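Local coordinates for protein AbiQ (Lactococcus lactis, PDB 4GLK) that acts as the endoribonuclease toxin of a type III toxin-antitoxin system in antiviral defence and is neutralised by its cognate RNA antitoxin AntiQ, at residues 68-73 / 146-151; 87-92 / 131-136; 18-23 / 156-161. The protein carries 1 engineered substitution. One frame throughout, in Å; residues are numbered along the deposited sequence.

Interaction 1 of 3, residues 68-73 / 146-151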
ATOM      1  N   SER A  68     -14.099   4.264   2.121  1.00 27.22           N
ATOM      2  CA  SER A  68     -13.601   5.128   1.044  1.00 26.57           C
ATOM      3  C   SER A  68     -12.602   6.216   1.500  1.00 27.75           C
ATOM      4  O   SER A  68     -11.868   6.716   0.671  1.00 25.05           O
ATOM      5  CB  SER A  68     -14.749   5.718   0.228  1.00 29.23           C
ATOM      6  OG  SER A  68     -15.358   6.811   0.892  1.00 40.14           O
ATOM      7  N   ARG A  69     -12.544   6.550   2.814  1.00 26.35           N
ATOM      8  CA  ARG A  69     -11.567   7.512   3.360  1.00 26.33           C
ATOM      9  C   ARG A  69     -10.144   6.926   3.447  1.00 28.08           C
ATOM     10  O   ARG A  69      -9.173   7.667   3.607  1.00 27.10           O
ATOM     11  CB  ARG A  69     -11.967   7.901   4.788  1.00 27.81           C
ATOM     12  CG  ARG A  69     -12.996   9.013   4.857  1.00 37.34           C
ATOM     13  CD  ARG A  69     -13.404   9.268   6.289  1.00 36.48           C
ATOM     14  NE  ARG A  69     -14.375   8.285   6.739  1.00 44.12           N
ATOM     15  CZ  ARG A  69     -14.995   8.315   7.912  1.00 61.02           C
ATOM     16  NH1 ARG A  69     -14.721   9.289   8.780  1.00 48.95           N
ATOM     17  NH2 ARG A  69     -15.885   7.389   8.232  1.00 44.52           N
ATOM     18  N   ILE A  70     -10.036   5.609   3.356  1.00 24.38           N
ATOM     19  CA  ILE A  70      -8.823   4.838   3.608  1.00 24.09           C
ATOM     20  C   ILE A  70      -8.447   3.839   2.521  1.00 25.05           C
ATOM     21  O   ILE A  70      -7.312   3.396   2.470  1.00 22.90           O
ATOM     22  CB  ILE A  70      -9.140   4.183   4.989  1.00 28.45           C
ATOM     23  CG1 ILE A  70      -8.202   4.616   6.066  1.00 28.55           C
ATOM     24  CG2 ILE A  70      -9.557   2.724   5.026  1.00 31.76           C
ATOM     25  CD1 ILE A  70      -8.703   5.722   6.671  1.00 30.24           C
ATOM     26  N   VAL A  71      -9.397   3.476   1.679  1.00 21.82           N
ATOM     27  CA  VAL A  71      -9.193   2.504   0.612  1.00 22.19           C
ATOM     28  C   VAL A  71      -9.508   3.160  -0.728  1.00 25.51           C
ATOM     29  O   VAL A  71     -10.537   3.834  -0.840  1.00 22.91           O
ATOM     30  CB  VAL A  71     -10.089   1.248   0.832  1.00 26.22           C
ATOM     31  CG1 VAL A  71     -10.226   0.423  -0.447  1.00 26.46           C
ATOM     32  CG2 VAL A  71      -9.578   0.387   1.980  1.00 25.49           C
ATOM     33  N   THR A  72      -8.613   2.974  -1.730  1.00 22.21           N
ATOM     34  CA  THR A  72      -8.870   3.401  -3.101  1.00 22.80           C
ATOM     35  C   THR A  72      -9.242   2.164  -3.911  1.00 27.69           C
ATOM     36  O   THR A  72      -8.503   1.179  -3.928  1.00 26.59           O
ATOM     37  CB  THR A  72      -7.693   4.153  -3.741  1.00 27.45           C
ATOM     38  OG1 THR A  72      -7.454   5.315  -2.987  1.00 30.61           O
ATOM     39  CG2 THR A  72      -8.002   4.609  -5.161  1.00 24.26           C
ATOM     40  N   ARG A  73     -10.354   2.256  -4.628  1.00 26.19           N
ATOM     41  CA  ARG A  73     -10.860   1.197  -5.502  1.00 26.48           C
ATOM     42  C   ARG A  73     -10.218   1.306  -6.887  1.00 28.69           C
ATOM     43  O   ARG A  73     -10.160   2.383  -7.470  1.00 26.98           O
ATOM     44  CB  ARG A  73     -12.379   1.297  -5.587  1.00 27.42           C
ATOM     45  CG  ARG A  73     -13.066   1.126  -4.245  1.00 37.11           C
ATOM     46  CD  ARG A  73     -14.538   1.437  -4.352  1.00 47.83           C
ATOM     47  NE  ARG A  73     -15.224   0.517  -5.258  1.00 56.31           N
ATOM     48  CZ  ARG A  73     -16.399   0.763  -5.823  1.00 63.21           C
ATOM     49  NH1 ARG A  73     -17.021   1.914  -5.605  1.00 46.28           N
ATOM     50  NH2 ARG A  73     -16.954  -0.134  -6.625  1.00 46.37           N
ATOM     51  N   GLY A 146     -10.002  10.349  15.114  1.00 37.75           N
ATOM     52  CA  GLY A 146     -10.545   9.084  15.589  1.00 36.50           C
ATOM     53  C   GLY A 146     -10.618   7.956  14.589  1.00 37.17           C
ATOM     54  O   GLY A 146     -10.062   6.889  14.835  1.00 37.33           O
ATOM     55  N   TYR A 147     -11.304   8.184  13.461  1.00 32.13           N
ATOM     56  CA  TYR A 147     -11.507   7.163  12.437  1.00 30.75           C
ATOM     57  C   TYR A 147     -10.197   6.688  11.807  1.00 33.47           C
ATOM     58  O   TYR A 147      -9.981   5.487  11.666  1.00 33.75           O
ATOM     59  CB  TYR A 147     -12.537   7.623  11.376  1.00 30.69           C
ATOM     60  CG  TYR A 147     -12.770   6.606  10.273  1.00 30.22           C
ATOM     61  CD1 TYR A 147     -13.748   5.628  10.395  1.00 31.19           C
ATOM     62  CD2 TYR A 147     -12.003   6.623   9.109  1.00 30.19           C
ATOM     63  CE1 TYR A 147     -13.965   4.693   9.387  1.00 32.88           C
ATOM     64  CE2 TYR A 147     -12.190   5.676   8.106  1.00 30.79           C
ATOM     65  CZ  TYR A 147     -13.177   4.717   8.246  1.00 39.51           C
ATOM     66  OH  TYR A 147     -13.363   3.791   7.251  1.00 39.21           O
ATOM     67  N   TYR A 148      -9.335   7.630  11.435  1.00 28.66           N
ATOM     68  CA  TYR A 148      -8.063   7.327  10.791  1.00 27.74           C
ATOM     69  C   TYR A 148      -7.048   6.667  11.722  1.00 31.44           C
ATOM     70  O   TYR A 148      -6.392   5.715  11.301  1.00 30.40           O
ATOM     71  CB  TYR A 148      -7.478   8.583  10.143  1.00 28.28           C
ATOM     72  CG  TYR A 148      -8.281   9.096   8.967  1.00 28.37           C
ATOM     73  CD1 TYR A 148      -9.412   9.887   9.155  1.00 29.54           C
ATOM     74  CD2 TYR A 148      -7.849   8.879   7.663  1.00 29.09           C
ATOM     75  CE1 TYR A 148     -10.119  10.411   8.074  1.00 31.54           C
ATOM     76  CE2 TYR A 148      -8.547   9.392   6.573  1.00 30.58           C
ATOM     77  CZ  TYR A 148      -9.685  10.154   6.781  1.00 40.09           C
ATOM     78  OH  TYR A 148     -10.354  10.664   5.699  1.00 42.21           O
ATOM     79  N   LEU A 149      -6.909   7.169  12.966  1.00 29.35           N
ATOM     80  CA  LEU A 149      -5.958   6.660  13.972  1.00 30.93           C
ATOM     81  C   LEU A 149      -6.177   5.185  14.238  1.00 34.15           C
ATOM     82  O   LEU A 149      -5.215   4.423  14.249  1.00 33.18           O
ATOM     83  CB  LEU A 149      -6.138   7.409  15.310  1.00 31.98           C
ATOM     84  CG  LEU A 149      -4.975   8.215  15.893  1.00 38.08           C
ATOM     85  CD1 LEU A 149      -5.363   8.734  17.254  1.00 38.71           C
ATOM     86  CD2 LEU A 149      -3.702   7.367  16.049  1.00 40.45           C
ATOM     87  N   LYS A 150      -7.451   4.791  14.457  1.00 31.08           N
ATOM     88  CA  LYS A 150      -7.852   3.418  14.758  1.00 30.51           C
ATOM     89  C   LYS A 150      -7.640   2.398  13.630  1.00 33.17           C
ATOM     90  O   LYS A 150      -7.406   1.220  13.912  1.00 34.00           O
ATOM     91  CB  LYS A 150      -9.275   3.375  15.328  1.00 32.21           C
ATOM     92  CG  LYS A 150     -10.404   3.543  14.315  1.00 40.09           C
ATOM     93  CD  LYS A 150     -11.747   3.454  15.009  1.00 45.57           C
ATOM     94  CE  LYS A 150     -12.875   3.313  14.028  1.00 51.50           C
ATOM     95  NZ  LYS A 150     -12.915   1.950  13.447  1.00 53.42           N
ATOM     96  N   PHE A 151      -7.760   2.840  12.367  1.00 29.05           N
ATOM     97  CA  PHE A 151      -7.575   1.978  11.188  1.00 28.09           C
ATOM     98  C   PHE A 151      -6.167   1.964  10.666  1.00 30.55           C
ATOM     99  O   PHE A 151      -5.753   1.006  10.019  1.00 30.84           O
ATOM    100  CB  PHE A 151      -8.509   2.395  10.035  1.00 29.44           C
ATOM    101  CG  PHE A 151      -9.849   1.700  10.057  1.00 30.88           C
ATOM    102  CD1 PHE A 151      -9.940   0.324   9.875  1.00 32.80           C
ATOM    103  CD2 PHE A 151     -11.018   2.415  10.293  1.00 34.44           C
ATOM    104  CE1 PHE A 151     -11.180  -0.323   9.914  1.00 36.01           C
ATOM    105  CE2 PHE A 151     -12.262   1.766  10.313  1.00 35.27           C
ATOM    106  CZ  PHE A 151     -12.331   0.400  10.135  1.00 33.83           C
TER
HETATM  107  O   HOH W   1     -14.524   5.896   5.021  1.00 26.28           O
HETATM  108  O   HOH W   2      -9.130  10.294   2.701  1.00 33.12           O

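Interaction 2 of 3, residues 87-92 / 131-136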
ATOM      1  N   LEU A  87      -6.460  -0.431  -2.873  1.00 26.22           N
ATOM      2  CA  LEU A  87      -5.279   0.105  -2.237  1.00 26.47           C
ATOM      3  C   LEU A  87      -5.669   0.416  -0.827  1.00 28.23           C
ATOM      4  O   LEU A  87      -6.643   1.126  -0.596  1.00 27.11           O
ATOM      5  CB  LEU A  87      -4.807   1.380  -2.911  1.00 27.00           C
ATOM      6  CG  LEU A  87      -4.101   1.247  -4.201  1.00 32.08           C
ATOM      7  CD1 LEU A  87      -3.876   2.620  -4.751  1.00 33.63           C
ATOM      8  CD2 LEU A  87      -2.773   0.516  -4.022  1.00 33.96           C
ATOM      9  N   LEU A  88      -4.916  -0.113   0.120  1.00 22.92           N
ATOM     10  CA  LEU A  88      -5.205   0.062   1.536  1.00 21.62           C
ATOM     11  C   LEU A  88      -4.263   1.104   2.147  1.00 22.14           C
ATOM     12  O   LEU A  88      -3.288   0.743   2.781  1.00 19.86           O
ATOM     13  CB  LEU A  88      -5.034  -1.310   2.206  1.00 21.96           C
ATOM     14  CG  LEU A  88      -6.262  -2.239   2.267  1.00 26.76           C
ATOM     15  CD1 LEU A  88      -6.749  -2.641   0.896  1.00 26.19           C
ATOM     16  CD2 LEU A  88      -5.931  -3.487   3.064  1.00 30.99           C
ATOM     17  N   HIS A  89      -4.531   2.403   1.906  1.00 17.99           N
ATOM     18  CA  HIS A  89      -3.742   3.555   2.405  1.00 17.85           C
ATOM     19  C   HIS A  89      -3.444   3.487   3.896  1.00 24.44           C
ATOM     20  O   HIS A  89      -2.335   3.833   4.315  1.00 23.66           O
ATOM     21  CB  HIS A  89      -4.447   4.888   2.093  1.00 18.63           C
ATOM     22  CG  HIS A  89      -4.636   5.165   0.639  1.00 21.65           C
ATOM     23  ND1 HIS A  89      -3.734   5.940  -0.070  1.00 23.80           N
ATOM     24  CD2 HIS A  89      -5.625   4.778  -0.194  1.00 22.67           C
ATOM     25  CE1 HIS A  89      -4.202   5.996  -1.308  1.00 22.55           C
ATOM     26  NE2 HIS A  89      -5.335   5.322  -1.429  1.00 22.71           N
ATOM     27  N   HIS A  90      -4.432   3.035   4.695  1.00 21.43           N
ATOM     28  CA  HIS A  90      -4.306   2.874   6.143  1.00 22.17           C
ATOM     29  C   HIS A  90      -3.245   1.860   6.552  1.00 23.17           C
ATOM     30  O   HIS A  90      -2.771   1.911   7.682  1.00 23.43           O
ATOM     31  CB  HIS A  90      -5.663   2.541   6.784  1.00 23.96           C
ATOM     32  CG  HIS A  90      -6.271   1.233   6.374  1.00 27.53           C
ATOM     33  ND1 HIS A  90      -6.719   1.014   5.084  1.00 29.73           N
ATOM     34  CD2 HIS A  90      -6.584   0.156   7.130  1.00 29.61           C
ATOM     35  CE1 HIS A  90      -7.265  -0.190   5.089  1.00 28.87           C
ATOM     36  NE2 HIS A  90      -7.213  -0.746   6.295  1.00 29.23           N
ATOM     37  N   ASN A  91      -2.843   0.976   5.637  1.00 18.53           N
ATOM     38  CA  ASN A  91      -1.809  -0.038   5.890  1.00 18.79           C
ATOM     39  C   ASN A  91      -0.504   0.234   5.141  1.00 22.21           C
ATOM     40  O   ASN A  91       0.355  -0.654   5.047  1.00 21.03           O
ATOM     41  CB  ASN A  91      -2.332  -1.428   5.597  1.00 18.26           C
ATOM     42  CG  ASN A  91      -3.387  -1.862   6.570  1.00 33.23           C
ATOM     43  OD1 ASN A  91      -3.395  -1.487   7.754  1.00 33.52           O
ATOM     44  ND2 ASN A  91      -4.343  -2.593   6.066  1.00 25.24           N
ATOM     45  N   MET A  92      -0.332   1.461   4.649  1.00 18.35           N
ATOM     46  CA  MET A  92       0.916   1.818   3.968  1.00 19.35           C
ATOM     47  C   MET A  92       2.071   1.838   4.985  1.00 24.30           C
ATOM     48  O   MET A  92       1.843   2.009   6.193  1.00 22.94           O
ATOM     49  CB  MET A  92       0.791   3.145   3.199  1.00 21.41           C
ATOM     50  CG  MET A  92       0.675   4.329   4.093  1.00 25.29           C
ATOM     51  SD  MET A  92       0.557   5.846   3.166  1.00 29.96           S
ATOM     52  CE  MET A  92       0.694   7.013   4.533  1.00 27.32           C
ATOM     53  N   ASN A 131      -2.339  12.241  -2.925  1.00 21.70           N
ATOM     54  CA  ASN A 131      -3.136  13.099  -2.027  1.00 22.87           C
ATOM     55  C   ASN A 131      -3.906  12.374  -0.951  1.00 24.62           C
ATOM     56  O   ASN A 131      -3.909  12.828   0.190  1.00 23.93           O
ATOM     57  CB  ASN A 131      -4.008  14.067  -2.780  1.00 23.31           C
ATOM     58  CG  ASN A 131      -3.207  15.228  -3.300  1.00 38.58           C
ATOM     59  OD1 ASN A 131      -3.016  16.215  -2.610  1.00 35.77           O
ATOM     60  ND2 ASN A 131      -2.683  15.118  -4.507  1.00 25.90           N
ATOM     61  N   LYS A 132      -4.494  11.227  -1.280  1.00 21.28           N
ATOM     62  CA  LYS A 132      -5.195  10.431  -0.275  1.00 21.78           C
ATOM     63  C   LYS A 132      -4.239   9.836   0.758  1.00 25.28           C
ATOM     64  O   LYS A 132      -4.616   9.693   1.910  1.00 23.91           O
ATOM     65  CB  LYS A 132      -6.044   9.321  -0.892  1.00 24.45           C
ATOM     66  CG  LYS A 132      -7.095   8.889   0.115  1.00 30.28           C
ATOM     67  CD  LYS A 132      -7.517   7.494  -0.014  1.00 37.07           C
ATOM     68  CE  LYS A 132      -8.659   7.395  -0.955  1.00 32.85           C
ATOM     69  NZ  LYS A 132      -9.671   6.453  -0.461  1.00 37.57           N
ATOM     70  N   SER A 133      -3.014   9.461   0.341  1.00 22.30           N
ATOM     71  CA  SER A 133      -1.996   8.957   1.270  1.00 21.42           C
ATOM     72  C   SER A 133      -1.621  10.047   2.266  1.00 24.03           C
ATOM     73  O   SER A 133      -1.509   9.768   3.460  1.00 23.73           O
ATOM     74  CB  SER A 133      -0.783   8.430   0.513  1.00 22.80           C
ATOM     75  OG  SER A 133      -1.196   7.258  -0.171  1.00 30.69           O
ATOM     76  N   GLU A 134      -1.489  11.288   1.780  1.00 21.43           N
ATOM     77  CA  GLU A 134      -1.194  12.491   2.567  1.00 21.96           C
ATOM     78  C   GLU A 134      -2.313  12.757   3.552  1.00 23.75           C
ATOM     79  O   GLU A 134      -2.011  13.001   4.713  1.00 22.57           O
ATOM     80  CB  GLU A 134      -1.043  13.721   1.656  1.00 24.11           C
ATOM     81  CG  GLU A 134       0.295  14.407   1.757  1.00 38.73           C
ATOM     82  CD  GLU A 134       0.283  15.750   1.055  1.00 72.25           C
ATOM     83  OE1 GLU A 134       0.118  16.775   1.756  1.00 68.94           O
ATOM     84  OE2 GLU A 134       0.399  15.779  -0.193  1.00 68.76           O
ATOM     85  N   VAL A 135      -3.597  12.728   3.096  1.00 20.06           N
ATOM     86  CA  VAL A 135      -4.752  12.904   3.990  1.00 20.76           C
ATOM     87  C   VAL A 135      -4.678  11.828   5.099  1.00 23.41           C
ATOM     88  O   VAL A 135      -4.698  12.153   6.260  1.00 23.48           O
ATOM     89  CB  VAL A 135      -6.110  12.840   3.236  1.00 25.64           C
ATOM     90  CG1 VAL A 135      -7.291  12.754   4.208  1.00 24.85           C
ATOM     91  CG2 VAL A 135      -6.286  14.036   2.310  1.00 26.14           C
ATOM     92  N   VAL A 136      -4.541  10.573   4.742  1.00 20.95           N
ATOM     93  CA  VAL A 136      -4.482   9.460   5.715  1.00 21.36           C
ATOM     94  C   VAL A 136      -3.317   9.676   6.719  1.00 25.78           C
ATOM     95  O   VAL A 136      -3.508   9.535   7.932  1.00 25.35           O
ATOM     96  CB  VAL A 136      -4.399   8.089   4.978  1.00 23.57           C
ATOM     97  CG1 VAL A 136      -4.177   6.947   5.953  1.00 22.68           C
ATOM     98  CG2 VAL A 136      -5.661   7.838   4.151  1.00 23.03           C
TER

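Interaction 3 of 3, residues 18-23 / 156-161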
ATOM      1  N   LYS A  18       6.612  -6.647  14.694  1.00 35.30           N
ATOM      2  CA  LYS A  18       6.978  -6.683  16.119  1.00 36.08           C
ATOM      3  C   LYS A  18       6.290  -5.511  16.852  1.00 40.39           C
ATOM      4  O   LYS A  18       5.853  -5.670  17.984  1.00 40.26           O
ATOM      5  CB  LYS A  18       8.489  -6.488  16.292  1.00 39.46           C
ATOM      6  CG  LYS A  18       9.299  -7.765  16.378  1.00 56.13           C
ATOM      7  CD  LYS A  18      10.705  -7.600  15.793  1.00 64.11           C
ATOM      8  CE  LYS A  18      10.985  -8.695  14.771  1.00 64.62           C
ATOM      9  NZ  LYS A  18      12.423  -8.787  14.384  1.00 53.70           N
ATOM     10  N   PHE A  19       6.205  -4.344  16.178  1.00 35.94           N
ATOM     11  CA  PHE A  19       5.689  -3.069  16.711  1.00 35.29           C
ATOM     12  C   PHE A  19       4.301  -2.680  16.199  1.00 37.12           C
ATOM     13  O   PHE A  19       3.558  -2.040  16.937  1.00 36.90           O
ATOM     14  CB  PHE A  19       6.687  -1.938  16.422  1.00 37.36           C
ATOM     15  CG  PHE A  19       8.136  -2.312  16.640  1.00 39.34           C
ATOM     16  CD1 PHE A  19       8.682  -2.335  17.920  1.00 43.08           C
ATOM     17  CD2 PHE A  19       8.955  -2.637  15.567  1.00 41.82           C
ATOM     18  CE1 PHE A  19      10.024  -2.679  18.119  1.00 44.58           C
ATOM     19  CE2 PHE A  19      10.294  -2.996  15.771  1.00 45.06           C
ATOM     20  CZ  PHE A  19      10.823  -3.001  17.044  1.00 43.22           C
ATOM     21  N   GLU A  20       3.942  -3.075  14.954  1.00 31.58           N
ATOM     22  CA  GLU A  20       2.650  -2.777  14.347  1.00 29.89           C
ATOM     23  C   GLU A  20       2.000  -4.016  13.712  1.00 32.77           C
ATOM     24  O   GLU A  20       2.350  -4.384  12.596  1.00 31.65           O
ATOM     25  CB  GLU A  20       2.780  -1.608  13.337  1.00 30.77           C
ATOM     26  CG  GLU A  20       1.458  -1.090  12.774  1.00 37.26           C
ATOM     27  CD  GLU A  20       0.409  -0.708  13.805  1.00 54.27           C
ATOM     28  OE1 GLU A  20       0.440   0.449  14.284  1.00 42.04           O
ATOM     29  OE2 GLU A  20      -0.416  -1.578  14.167  1.00 43.78           O
ATOM     30  N   SER A  21       1.002  -4.611  14.400  1.00 30.59           N
ATOM     31  CA  SER A  21       0.250  -5.800  13.945  1.00 30.25           C
ATOM     32  C   SER A  21      -0.626  -5.521  12.707  1.00 33.69           C
ATOM     33  O   SER A  21      -1.116  -6.462  12.063  1.00 32.05           O
ATOM     34  CB  SER A  21      -0.638  -6.340  15.066  1.00 35.05           C
ATOM     35  OG  SER A  21      -0.191  -5.992  16.365  1.00 50.41           O
ATOM     36  N   LYS A  22      -0.862  -4.224  12.402  1.00 29.29           N
ATOM     37  CA  LYS A  22      -1.677  -3.823  11.262  1.00 28.20           C
ATOM     38  C   LYS A  22      -0.929  -4.034   9.956  1.00 32.06           C
ATOM     39  O   LYS A  22      -1.555  -4.092   8.890  1.00 31.86           O
ATOM     40  CB  LYS A  22      -2.118  -2.367  11.410  1.00 29.98           C
ATOM     41  CG  LYS A  22      -3.283  -2.209  12.366  1.00 25.22           C
ATOM     42  CD  LYS A  22      -3.594  -0.746  12.604  1.00 18.26           C
ATOM     43  CE  LYS A  22      -4.470  -0.611  13.841  1.00 28.11           C
ATOM     44  NZ  LYS A  22      -4.632   0.812  14.244  1.00 48.85           N
ATOM     45  N   VAL A  23       0.420  -4.111  10.039  1.00 27.20           N
ATOM     46  CA  VAL A  23       1.303  -4.346   8.885  1.00 26.14           C
ATOM     47  C   VAL A  23       0.905  -5.717   8.313  1.00 29.75           C
ATOM     48  O   VAL A  23       0.737  -6.670   9.076  1.00 29.00           O
ATOM     49  CB  VAL A  23       2.810  -4.267   9.284  1.00 27.80           C
ATOM     50  CG1 VAL A  23       3.724  -4.716   8.138  1.00 26.72           C
ATOM     51  CG2 VAL A  23       3.176  -2.858   9.743  1.00 27.17           C
ATOM     52  N   LYS A 156       4.410   7.113  12.457  1.00 28.09           N
ATOM     53  CA  LYS A 156       5.593   7.669  13.113  1.00 27.60           C
ATOM     54  C   LYS A 156       6.475   6.655  13.824  1.00 30.92           C
ATOM     55  O   LYS A 156       7.704   6.738  13.726  1.00 29.84           O
ATOM     56  CB  LYS A 156       5.201   8.830  14.014  1.00 30.35           C
ATOM     57  CG  LYS A 156       5.467  10.178  13.350  1.00 43.43           C
ATOM     58  CD  LYS A 156       4.614  10.527  12.156  1.00 47.97           C
ATOM     59  CE  LYS A 156       4.647  12.015  11.904  1.00 51.27           C
ATOM     60  NZ  LYS A 156       5.816  12.417  11.089  1.00 53.69           N
ATOM     61  N   LEU A 157       5.861   5.692  14.510  1.00 29.45           N
ATOM     62  CA  LEU A 157       6.576   4.599  15.176  1.00 30.31           C
ATOM     63  C   LEU A 157       7.301   3.746  14.098  1.00 33.12           C
ATOM     64  O   LEU A 157       8.467   3.392  14.275  1.00 31.97           O
ATOM     65  CB  LEU A 157       5.578   3.740  15.987  1.00 31.12           C
ATOM     66  CG  LEU A 157       6.085   2.400  16.550  1.00 36.82           C
ATOM     67  CD1 LEU A 157       6.936   2.612  17.784  1.00 36.74           C
ATOM     68  CD2 LEU A 157       4.925   1.466  16.878  1.00 38.77           C
ATOM     69  N   LEU A 158       6.621   3.486  12.963  1.00 28.69           N
ATOM     70  CA  LEU A 158       7.186   2.719  11.854  1.00 28.66           C
ATOM     71  C   LEU A 158       8.391   3.452  11.250  1.00 29.55           C
ATOM     72  O   LEU A 158       9.395   2.818  10.976  1.00 28.03           O
ATOM     73  CB  LEU A 158       6.129   2.407  10.781  1.00 28.46           C
ATOM     74  CG  LEU A 158       5.005   1.418  11.121  1.00 33.60           C
ATOM     75  CD1 LEU A 158       4.039   1.316   9.968  1.00 32.48           C
ATOM     76  CD2 LEU A 158       5.540  -0.002  11.336  1.00 37.39           C
ATOM     77  N   GLU A 159       8.307   4.780  11.128  1.00 25.98           N
ATOM     78  CA  GLU A 159       9.391   5.636  10.651  1.00 26.70           C
ATOM     79  C   GLU A 159      10.596   5.562  11.583  1.00 32.81           C
ATOM     80  O   GLU A 159      11.705   5.407  11.092  1.00 32.38           O
ATOM     81  CB  GLU A 159       8.930   7.091  10.518  1.00 27.90           C
ATOM     82  CG  GLU A 159       8.089   7.348   9.280  1.00 33.31           C
ATOM     83  CD  GLU A 159       7.518   8.747   9.142  1.00 36.61           C
ATOM     84  OE1 GLU A 159       6.736   8.972   8.195  1.00 34.12           O
ATOM     85  OE2 GLU A 159       7.874   9.628   9.953  1.00 36.39           O
ATOM     86  N   ALA A 160      10.371   5.598  12.918  1.00 31.08           N
ATOM     87  CA  ALA A 160      11.416   5.482  13.938  1.00 32.63           C
ATOM     88  C   ALA A 160      12.085   4.128  13.850  1.00 36.90           C
ATOM     89  O   ALA A 160      13.313   4.052  13.912  1.00 36.46           O
ATOM     90  CB  ALA A 160      10.833   5.686  15.336  1.00 33.80           C
ATOM     91  N   LYS A 161      11.289   3.070  13.647  1.00 33.09           N
ATOM     92  CA  LYS A 161      11.840   1.734  13.530  1.00 33.11           C
ATOM     93  C   LYS A 161      12.458   1.416  12.155  1.00 37.54           C
ATOM     94  O   LYS A 161      13.390   0.622  12.098  1.00 36.38           O
ATOM     95  CB  LYS A 161      10.905   0.671  14.110  1.00 35.33           C
ATOM     96  CG  LYS A 161      11.215   0.402  15.587  1.00 48.25           C
ATOM     97  CD  LYS A 161      10.518   1.333  16.572  1.00 55.56           C
ATOM     98  CE  LYS A 161      10.871   0.994  18.003  1.00 70.36           C
ATOM     99  NZ  LYS A 161      12.104   1.685  18.467  1.00 84.28           N
TER

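Interaction 1 of 3, residues 68-73 / 146-151
R69 lays its guanidinium flat on the ring of Y147. The two planes are 5° apart, and R69 CZ stands 3.6 Å from the centroid of the Y147 ring, almost straight above it. This is a stacked cation-pi contact over the ring face. The R69 chain bends at its third torsion (chi3 -80°), which turns NE back over the Y147 ring near CD2 and CE2. NH2 lies over the ring, nearest CD1 and CE1. The opposite face of Y147 has F151 CD2 over its rim.

One water ties the stack to the backbone. It accepts from R69 N and from R69 NE, and it also bonds Y147 OH at 3.3 Å. It sits at the edge of the guanidinium, in its plane.

Y148 meets R69 differently. Its ring is nearly perpendicular to the guanidinium. Its hydroxyl lies against the aliphatic part of the arginine, with Y148 OH 3.2 Å from R69 CG. No direct hydrogen bond joins the pair. A second water bridges them, donating to R69 O and bonding Y148 OH.

I70 supplies the apolar part. Its CD1 reaches both tyrosines, 3.4 Å from Y148 CD2 and 3.8 Å from Y147 CE2.

R69 and I70 lie in the loop that leads into the edge strand 71-76. I70 also touches H90 of the neighbouring strand 79-94. Y148 also packs on V135 and K139 of helix 126-143, so it touches both that helix and the 68-70 loop.

Interaction 2 of 3, residues 87-92 / 131-136
H89 and M92 pack against K132, S133 and V136 in a buried contact between a break in strand 79-94 and helix 126-143. H89 is central. Its ring is held at the edge by S133 and overlaid on one face by K132. H89 ND1 and S133 OG form a hydrogen bond of 2.9 Å with an angle of 146°, and S133 OG lies near the ring plane. The serine hydroxyl stands beside its own backbone N (chi1 -68°). There it also bonds I129 O, one turn back in the helix. At the other end of the imidazole, NE2 bonds T72 OG1 on strand 71-76. Both ring nitrogens are thus engaged, which should limit rotation of the ring.

K132 crosses the H89 ring at about a right angle. Its CD is 3.5 Å from the ring centroid, over the face and shifted toward the CD2 and NE2 rim. This is a CH-pi contact made by the aliphatic chain. The ammonium goes on to the backbone oxygens S68 O and V71 O.

The fold here is the antiparallel sheet of a ToxN family toxin, with helix 126-143 lying against one face. S133 shows this well, since it also touches V38, L39 and I48 on two further strands. Strand 79-94 makes a short 3-10 turn at H89 and H90. H89 points toward the helix from this turn, while the end of H90 leads away. V136, three residues on from S133, sits close to the turn, with CG2 3.8 Å from H89 CB and CG1 4.1 Å from H90 CA.

M92 adds a contact with S133. Its chain is extended beyond CG, and this carries the thioether to S133. M92 SD is 3.9 Å from S133 CB, and M92 CE is 3.7 Å from S133 O.

Interaction 3 of 3, residues 18-23 / 156-161
K161 crosses the ring of F19 at about a right angle and lays its aliphatic chain over one face. K161 CG is 3.7 Å from the ring centroid, 20° off the normal, a CH-pi contact. Its closest ring atom is F19 CE2, at 3.5 Å. The lysine chain bends at chi2 (86°), which turns CD off a straight course, and CE lies near the opposite rim, 3.8 Å from F19 CE1. The ammonium is farther from the ring, and any cation-pi attraction is weak at best. On the other face K18 CB lies over the rim. Y15 of helix 10-16 meets F19 edge-to-face. The phenylalanine is therefore packed from several sides although it remains exposed.

L157 touches the root of the same residue. Its CD2 is 3.9 Å from F19 CB and lies about as close to F19 O.

L158 serves the buried end of the contact. A single methyl, CD2, meets two loop side chains: it is 3.8 Å from E20 CB and 4.0 Å from V23 CG2. L158 and V23 slide past each other in opposite directions. The same leucine also packs on L16, I93 and P94, so it joins the loop to helix 10-16 and strand 79-94.

E20 meets L158 through its CB. Its carboxylate takes two backbone N-H groups. OE2 accepts from K22 N at 3.2 Å through its anti lone pair. OE1 bonds D154 N, just ahead of helix 155-166.

E20 to V23 form a type I beta turn, with V23 N bonded to E20 O. The contact is thus a turn-containing loop packed on a helix, and it joins the loop after helix 10-16 to the C-terminal helix of this ToxN family fold.

In the fold
The three contacts are nested along the chain: interaction 2 lies inside the loop closed by interaction 1, and interaction 1 inside that closed by interaction 3. Interactions 1 and 2 are close, with centres about 8 Å apart. They reach neighbouring strands, 71-76 and 79-94, of one sheet. Probable hydrogen bonds link them directly: T72 OG1 to H89 NE2 at 2.6 Å, and S68 O to K132 NZ, which is short and of doubtful length. Interaction 3 is more remote, its centre about 17 Å from that of interaction 1 and 15 Å from that of interaction 2. K22 is its link to interaction 1, through a probable hydrogen bond from K22 NZ to K150 O of 2.8 Å.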